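Local coordinates for DNA repair protein RAD7 (Saccharomyces cerevisiae, PDB 5ZB2) that takes part in global genome nucleotide excision repair as a component of the GGR complex with ABF1 and RAD16, and binds ELC1, at residues Thr47-Asn51 / Thr74-Thr80; Arg61-Asp65 / Ser85-Phe89. All coordinates share one frame; numbering follows the deposited sequence.

Interaction 1: Thr47-Asn51 / Thr74-Thr80; sequences TANLN and TDLKRLT
The carboxamide of N51 lies against the start of strand 78-81 and pairs with its backbone through both polar atoms, much as a neighbouring strand would on this outer edge. OD1 of N51 accepts from the amide N of T80 at 2.9 Å, while its ND2 gives a hydrogen to the carbonyl O of R78 at 3.0 Å, the acceptor lying close to the amide plane. Bonds from two atoms of one flat group, both only moderately bent (N-H...O 154° and 160°), fix its rotation. A water lies between the carbonyl O atoms of N51 and T80, within hydrogen-bonding distance of both.

Beside this polar grip the contact turns apolar. L50 and L76 run alongside one another, pointing opposite ways, CD1 of L50 resting 3.9 Å from CD2 of L76, and the same CD1 meets T74 tip to tip, near its OG1 and CG2. The OG1 of T74, set between its own N and carbonyl carbon (chi1 77°), accepts from the amide of L76 in an ST turn. The other methyl of L76, CD1, lies 3.7 Å from the carbonyl O of T47.

N49 touches L96 of the Elongin-C chain. Helix 50-59 thus begins against the outermost strand of this chain, whose backbone pairs on with strand 104-108, where L79 packs on L105.

Interaction 2: Arg61-Asp65 / Ser85-Phe89; sequences RALND and SKISF. With 9FO (3,6,9,12,15,18,21,24,27,30,33,36,39,42,45,48,51,54,57-nonadecaoxanonapentacontane-1,59-diol), chain K.
The guanidinium of R61 has K86 over one face, CE of the lysine sitting 3.4 Å above the plane and offset toward its rim, with the two side chains crossing at about a right angle. The second flat group, the carboxylate of D65, is gripped through both oxygens. OD2 receives the hydroxyl OG of S88 at 2.6 Å through its syn lone pair. OD1 accepts the amide N of S88 at 3.1 Å, also from the syn side but 27° out of the plane, so one serine holds the group from two points. OD2 also comes 3.3 Å from CBV of the bound polyether.

The extended K86 chain carries NZ to the carbonyl O of R61, a 3.0 Å bond in the carbonyl plane. NH1 of R61 and NZ of K86, both donors, lie close without a hydrogen bond; R61 O probably offsets some of the like charge, although the arginine is poorly ordered and its placement uncertain. Between these ends, CD2 of L63 packs 3.9 Å from CD1 of I87, both side chains touching F81. Two waters bridge the backbones, one from L63 O to K86 N, the other from K86 O to D65 N.

S88 is the N-cap of helix 89-98, its OG also accepting from the amide of G91, and R61 is the C-prime residue of the Schellman motif ending helix 50-59. One loop leads from helix to strand and the other from strand to helix, the two connections that recur through a leucine-rich repeat solenoid.

Interactions 1 and 2 illustrate how one helix and one strand of a solenoid are joined at two levels: at their starts in interaction 1, and through the loops that follow them in interaction 2. Thus 47-51 with 74-80 brings the start of helix 50-59 to strand 78-81, whereas 61-65 with 85-89 joins the loop after the helix to the loop after the strand. Their centres lie 18 Å apart and they do not touch. Each is partly buried and combines aliphatic packing with polar bonds, but in interaction 2 the D65 carboxylate is itself buried. An uncharged amide matched to strand backbone marks the first, while charged side chains, a helix cap and bridging waters mark the second, which also borders the polyether pocket.

Interaction 1: Thr47-Asn51 / Thr74-Thr80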
loop_
_atom_site.group_PDB
_atom_site.type_symbol
_atom_site.label_atom_id
_atom_site.label_comp_id
_atom_site.label_asym_id
_atom_site.label_seq_id
_atom_site.Cartn_x
_atom_site.Cartn_y
_atom_site.Cartn_z
ATOM N N THR A 47 -5.914 5.011 26.051
ATOM C CA THR A 47 -6.684 4.127 25.185
ATOM C C THR A 47 -8.173 4.237 25.465
ATOM O O THR A 47 -8.988 3.993 24.569
ATOM C CB THR A 47 -6.216 2.687 25.367
ATOM O OG1 THR A 47 -6.390 2.300 26.734
ATOM C CG2 THR A 47 -4.753 2.555 24.990
ATOM N N ALA A 48 -8.548 4.614 26.690
ATOM C CA ALA A 48 -9.957 4.720 27.040
ATOM C C ALA A 48 -10.662 5.833 26.278
ATOM O O ALA A 48 -11.893 5.811 26.174
ATOM C CB ALA A 48 -10.110 4.947 28.545
ATOM N N ASN A 49 -9.915 6.802 25.749
ATOM C CA ASN A 49 -10.484 7.924 25.016
ATOM C C ASN A 49 -10.276 7.827 23.511
ATOM O O ASN A 49 -10.714 8.727 22.785
ATOM C CB ASN A 49 -9.885 9.241 25.524
ATOM C CG ASN A 49 -10.524 9.713 26.813
ATOM O OD1 ASN A 49 -11.725 9.545 27.019
ATOM N ND2 ASN A 49 -9.723 10.313 27.686
ATOM N N LEU A 50 -9.627 6.770 23.017
ATOM C CA LEU A 50 -9.360 6.676 21.585
ATOM C C LEU A 50 -10.655 6.602 20.785
ATOM O O LEU A 50 -10.764 7.209 19.712
ATOM C CB LEU A 50 -8.473 5.466 21.288
ATOM C CG LEU A 50 -6.984 5.603 21.625
ATOM C CD1 LEU A 50 -6.243 4.321 21.279
ATOM C CD2 LEU A 50 -6.341 6.789 20.907
ATOM N N ASN A 51 -11.651 5.870 21.287
ATOM C CA ASN A 51 -12.925 5.789 20.581
ATOM C C ASN A 51 -13.648 7.129 20.596
ATOM O O ASN A 51 -14.296 7.501 19.610
ATOM C CB ASN A 51 -13.800 4.701 21.193
ATOM C CG ASN A 51 -13.512 3.334 20.615
ATOM O OD1 ASN A 51 -13.505 3.154 19.398
ATOM N ND2 ASN A 51 -13.261 2.364 21.484
ATOM N N THR A 74 -1.203 1.006 19.278
ATOM C CA THR A 74 -1.771 1.057 20.617
ATOM C C THR A 74 -2.143 -0.356 21.048
ATOM O O THR A 74 -2.160 -1.290 20.242
ATOM C CB THR A 74 -3.006 1.968 20.676
ATOM O OG1 THR A 74 -4.137 1.289 20.116
ATOM C CG2 THR A 74 -2.764 3.264 19.907
ATOM N N ASP A 75 -2.438 -0.515 22.337
ATOM C CA ASP A 75 -2.926 -1.784 22.860
ATOM C C ASP A 75 -4.450 -1.846 22.904
ATOM O O ASP A 75 -5.012 -2.655 23.649
ATOM C CB ASP A 75 -2.338 -2.049 24.251
ATOM C CG ASP A 75 -2.690 -0.970 25.253
ATOM O OD1 ASP A 75 -2.804 0.202 24.847
ATOM O OD2 ASP A 75 -2.846 -1.294 26.449
ATOM N N LEU A 76 -5.123 -1.008 22.119
ATOM C CA LEU A 76 -6.579 -0.995 22.096
ATOM C C LEU A 76 -7.112 -2.301 21.516
ATOM O O LEU A 76 -6.523 -2.882 20.600
ATOM C CB LEU A 76 -7.072 0.198 21.277
ATOM C CG LEU A 76 -8.575 0.478 21.249
ATOM C CD1 LEU A 76 -9.109 0.781 22.639
ATOM C CD2 LEU A 76 -8.869 1.633 20.305
ATOM N N LYS A 77 -8.235 -2.767 22.059
ATOM C CA LYS A 77 -8.845 -4.025 21.640
ATOM C C LYS A 77 -10.131 -3.839 20.851
ATOM O O LYS A 77 -10.393 -4.605 19.923
ATOM C CB LYS A 77 -9.126 -4.902 22.865
ATOM C CG LYS A 77 -7.866 -5.384 23.574
ATOM C CD LYS A 77 -8.104 -5.633 25.055
ATOM C CE LYS A 77 -9.074 -6.778 25.295
ATOM N NZ LYS A 77 -8.510 -8.089 24.871
ATOM N N ARG A 78 -10.937 -2.839 21.195
ATOM C CA ARG A 78 -12.203 -2.572 20.524
ATOM C C ARG A 78 -12.147 -1.174 19.923
ATOM O O ARG A 78 -12.026 -0.186 20.654
ATOM C CB ARG A 78 -13.374 -2.697 21.499
ATOM C CG ARG A 78 -13.458 -4.057 22.186
ATOM C CD ARG A 78 -14.599 -4.109 23.189
ATOM N NE ARG A 78 -14.440 -3.122 24.254
ATOM C CZ ARG A 78 -15.334 -2.902 25.215
ATOM N NH1 ARG A 78 -16.463 -3.598 25.253
ATOM N NH2 ARG A 78 -15.098 -1.982 26.140
ATOM N N LEU A 79 -12.234 -1.097 18.598
ATOM C CA LEU A 79 -12.165 0.164 17.873
ATOM C C LEU A 79 -13.404 0.324 17.006
ATOM O O LEU A 79 -13.809 -0.617 16.313
ATOM C CB LEU A 79 -10.901 0.231 17.003
ATOM C CG LEU A 79 -10.752 1.485 16.138
ATOM C CD1 LEU A 79 -10.651 2.739 16.999
ATOM C CD2 LEU A 79 -9.541 1.358 15.222
ATOM N N THR A 80 -13.993 1.519 17.042
ATOM C CA THR A 80 -15.141 1.873 16.218
ATOM C C THR A 80 -14.815 3.141 15.442
ATOM O O THR A 80 -14.386 4.137 16.030
ATOM C CB THR A 80 -16.399 2.093 17.076
ATOM O OG1 THR A 80 -16.759 0.868 17.722
ATOM C CG2 THR A 80 -17.575 2.577 16.229
HETATM O O HOH W 1 -3.193 1.453 27.619
HETATM O O HOH W 2 -15.608 5.647 18.133
#

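Interaction 2: Arg61-Asp65 / Ser85-Phe89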
loop_
_atom_site.group_PDB
_atom_site.type_symbol
_atom_site.label_atom_id
_atom_site.label_comp_id
_atom_site.label_asym_id
_atom_site.label_seq_id
_atom_site.Cartn_x
_atom_site.Cartn_y
_atom_site.Cartn_z
ATOM N N ARG A 61 -16.051 14.683 9.644
ATOM C CA ARG A 61 -15.520 14.193 8.369
ATOM C C ARG A 61 -14.003 14.352 8.316
ATOM O O ARG A 61 -13.419 14.622 7.264
ATOM C CB ARG A 61 -16.179 14.910 7.188
ATOM C CG ARG A 61 -17.676 14.676 7.076
ATOM C CD ARG A 61 -18.308 15.524 5.977
ATOM N NE ARG A 61 -17.897 15.123 4.628
ATOM C CZ ARG A 61 -16.954 15.725 3.903
ATOM N NH1 ARG A 61 -16.291 16.773 4.374
ATOM N NH2 ARG A 61 -16.672 15.273 2.688
ATOM N N ALA A 62 -13.358 14.175 9.469
ATOM C CA ALA A 62 -11.929 14.412 9.610
ATOM C C ALA A 62 -11.136 13.128 9.810
ATOM O O ALA A 62 -9.940 13.192 10.109
ATOM C CB ALA A 62 -11.666 15.371 10.774
ATOM N N LEU A 63 -11.767 11.968 9.667
ATOM C CA LEU A 63 -11.058 10.698 9.736
ATOM C C LEU A 63 -10.566 10.335 8.339
ATOM O O LEU A 63 -11.368 10.192 7.408
ATOM C CB LEU A 63 -11.960 9.604 10.303
ATOM C CG LEU A 63 -11.270 8.301 10.710
ATOM C CD1 LEU A 63 -10.257 8.521 11.830
ATOM C CD2 LEU A 63 -12.301 7.265 11.133
ATOM N N ASN A 64 -9.250 10.210 8.192
ATOM C CA ASN A 64 -8.641 9.922 6.901
ATOM C C ASN A 64 -7.282 9.278 7.152
ATOM O O ASN A 64 -6.906 9.006 8.295
ATOM C CB ASN A 64 -8.542 11.197 6.052
ATOM C CG ASN A 64 -7.739 12.295 6.730
ATOM O OD1 ASN A 64 -6.698 12.038 7.336
ATOM N ND2 ASN A 64 -8.225 13.528 6.633
ATOM N N ASP A 65 -6.544 9.020 6.067
ATOM C CA ASP A 65 -5.259 8.336 6.206
ATOM C C ASP A 65 -4.280 9.146 7.045
ATOM O O ASP A 65 -3.392 8.575 7.692
ATOM C CB ASP A 65 -4.650 8.054 4.833
ATOM C CG ASP A 65 -5.365 6.942 4.082
ATOM O OD1 ASP A 65 -6.280 6.308 4.656
ATOM O OD2 ASP A 65 -4.996 6.693 2.912
ATOM N N SER A 85 -15.297 6.947 5.266
ATOM C CA SER A 85 -15.415 7.192 3.830
ATOM C C SER A 85 -14.087 7.607 3.208
ATOM O O SER A 85 -13.766 7.198 2.088
ATOM C CB SER A 85 -16.482 8.257 3.569
ATOM O OG SER A 85 -17.772 7.747 3.832
ATOM N N LYS A 86 -13.298 8.411 3.922
ATOM C CA LYS A 86 -12.067 8.968 3.376
ATOM C C LYS A 86 -10.842 8.085 3.606
ATOM O O LYS A 86 -9.751 8.439 3.144
ATOM C CB LYS A 86 -11.818 10.357 3.974
ATOM C CG LYS A 86 -12.890 11.375 3.614
ATOM C CD LYS A 86 -12.595 12.740 4.216
ATOM C CE LYS A 86 -13.634 13.769 3.800
ATOM N NZ LYS A 86 -13.310 15.131 4.307
ATOM N N ILE A 87 -10.986 6.958 4.299
ATOM C CA ILE A 87 -9.868 6.043 4.518
ATOM C C ILE A 87 -9.674 5.188 3.272
ATOM O O ILE A 87 -10.608 4.526 2.808
ATOM C CB ILE A 87 -10.116 5.168 5.758
ATOM C CG1 ILE A 87 -10.128 6.036 7.022
ATOM C CG2 ILE A 87 -9.063 4.048 5.870
ATOM C CD1 ILE A 87 -10.612 5.305 8.267
ATOM N N SER A 88 -8.454 5.182 2.742
ATOM C CA SER A 88 -8.166 4.451 1.518
ATOM C C SER A 88 -7.913 2.979 1.820
ATOM O O SER A 88 -7.820 2.557 2.975
ATOM C CB SER A 88 -6.949 5.042 0.807
ATOM O OG SER A 88 -5.756 4.669 1.474
ATOM N N PHE A 89 -7.786 2.185 0.753
ATOM C CA PHE A 89 -7.484 0.769 0.934
ATOM C C PHE A 89 -6.142 0.577 1.624
ATOM O O PHE A 89 -5.970 -0.381 2.388
ATOM C CB PHE A 89 -7.514 0.040 -0.412
ATOM C CG PHE A 89 -6.330 0.324 -1.293
ATOM C CD1 PHE A 89 -6.243 1.509 -2.001
ATOM C CD2 PHE A 89 -5.313 -0.609 -1.429
ATOM C CE1 PHE A 89 -5.156 1.768 -2.819
ATOM C CE2 PHE A 89 -4.223 -0.355 -2.245
ATOM C CZ PHE A 89 -4.146 0.836 -2.940
HETATM O OAA 9FO K . 6.649 -9.447 2.541
HETATM C CAB 9FO K . 6.592 -8.387 3.453
HETATM C CAC 9FO K . 7.800 -7.472 3.250
HETATM O OAD 9FO K . 8.007 -6.689 4.391
HETATM C CAE 9FO K . 7.122 -5.619 4.542
HETATM C CAF 9FO K . 7.192 -5.107 5.981
HETATM O OAG 9FO K . 5.962 -4.548 6.338
HETATM C CAH 9FO K . 4.983 -5.487 6.684
HETATM C CAI 9FO K . 3.653 -5.036 6.095
HETATM O OAJ 9FO K . 3.591 -5.478 4.771
HETATM C CAK 9FO K . 2.996 -4.576 3.884
HETATM C CAL 9FO K . 3.309 -5.000 2.453
HETATM O OAM 9FO K . 3.687 -3.880 1.703
HETATM C CAN 9FO K . 4.704 -4.135 0.780
HETATM C CAO 9FO K . 6.042 -4.157 1.503
HETATM O OAP 9FO K . 6.878 -3.165 0.978
HETATM C CAQ 9FO K . 8.044 -2.964 1.719
HETATM C CAR 9FO K . 7.716 -2.117 2.941
HETATM O OAS 9FO K . 8.887 -1.608 3.505
HETATM C CAT 9FO K . 8.845 -1.506 4.901
HETATM C CAU 9FO K . 7.786 -0.500 5.353
HETATM O OAV 9FO K . 6.885 -1.136 6.212
HETATM C CAW 9FO K . 5.781 -0.354 6.565
HETATM C CAX 9FO K . 4.827 -1.186 7.422
HETATM O OAY 9FO K . 3.760 -1.655 6.646
HETATM C CAZ 9FO K . 2.770 -0.704 6.366
HETATM C CBA 9FO K . 1.557 -1.404 5.759
HETATM O OBB 9FO K . 1.228 -0.838 4.524
HETATM C CBC 9FO K . 1.775 -1.474 3.403
HETATM C CBD 9FO K . 1.129 -0.887 2.153
HETATM O OBE 9FO K . 1.773 0.307 1.826
HETATM C CBF 9FO K . 0.888 1.327 1.474
HETATM C CBG 9FO K . 1.679 2.558 1.048
HETATM O OBH 9FO K . 2.990 2.455 1.538
HETATM C CBI 9FO K . 3.637 3.681 1.746
HETATM C CBJ 9FO K . 4.757 3.509 2.771
HETATM O OBK 9FO K . 4.748 4.612 3.637
HETATM C CBL 9FO K . 4.921 4.310 4.995
HETATM C CBM 9FO K . 4.333 5.440 5.834
HETATM O OBN 9FO K . 4.274 5.047 7.175
HETATM C CBO 9FO K . 3.057 4.479 7.567
HETATM C CBP 9FO K . 2.024 5.570 7.854
HETATM O OBQ 9FO K . 0.754 5.031 7.621
HETATM C CBR 9FO K . -0.251 5.935 7.260
HETATM C CBS 9FO K . -1.285 5.154 6.457
HETATM O OBT 9FO K . -1.618 5.882 5.310
HETATM C CBU 9FO K . -1.955 5.098 4.201
HETATM C CBV 9FO K . -1.773 5.933 2.941
HETATM O OBW 9FO K . -0.443 5.830 2.527
HETATM C CBX 9FO K . -0.136 6.596 1.397
HETATM C CBY 9FO K . 1.379 6.735 1.268
HETATM O OBZ 9FO K . 1.945 7.043 2.511
HETATM C CCA 9FO K . 2.799 8.153 2.482
HETATM C CCB 9FO K . 3.632 8.185 3.761
HETATM O OCC 9FO K . 2.998 8.885 4.794
HETATM C CCD 9FO K . 1.790 8.359 5.263
HETATM C CCE 9FO K . 0.656 9.069 4.525
HETATM O OCF 9FO K . -0.303 9.549 5.423
HETATM C CCG 9FO K . -1.534 9.865 4.834
HETATM C CCH 9FO K . -1.340 10.714 3.576
HETATM O OCI 9FO K . -2.511 11.433 3.305
HETATM O O HOH W 3 -13.673 9.135 6.707
HETATM O O HOH W 4 -7.248 9.475 3.343
#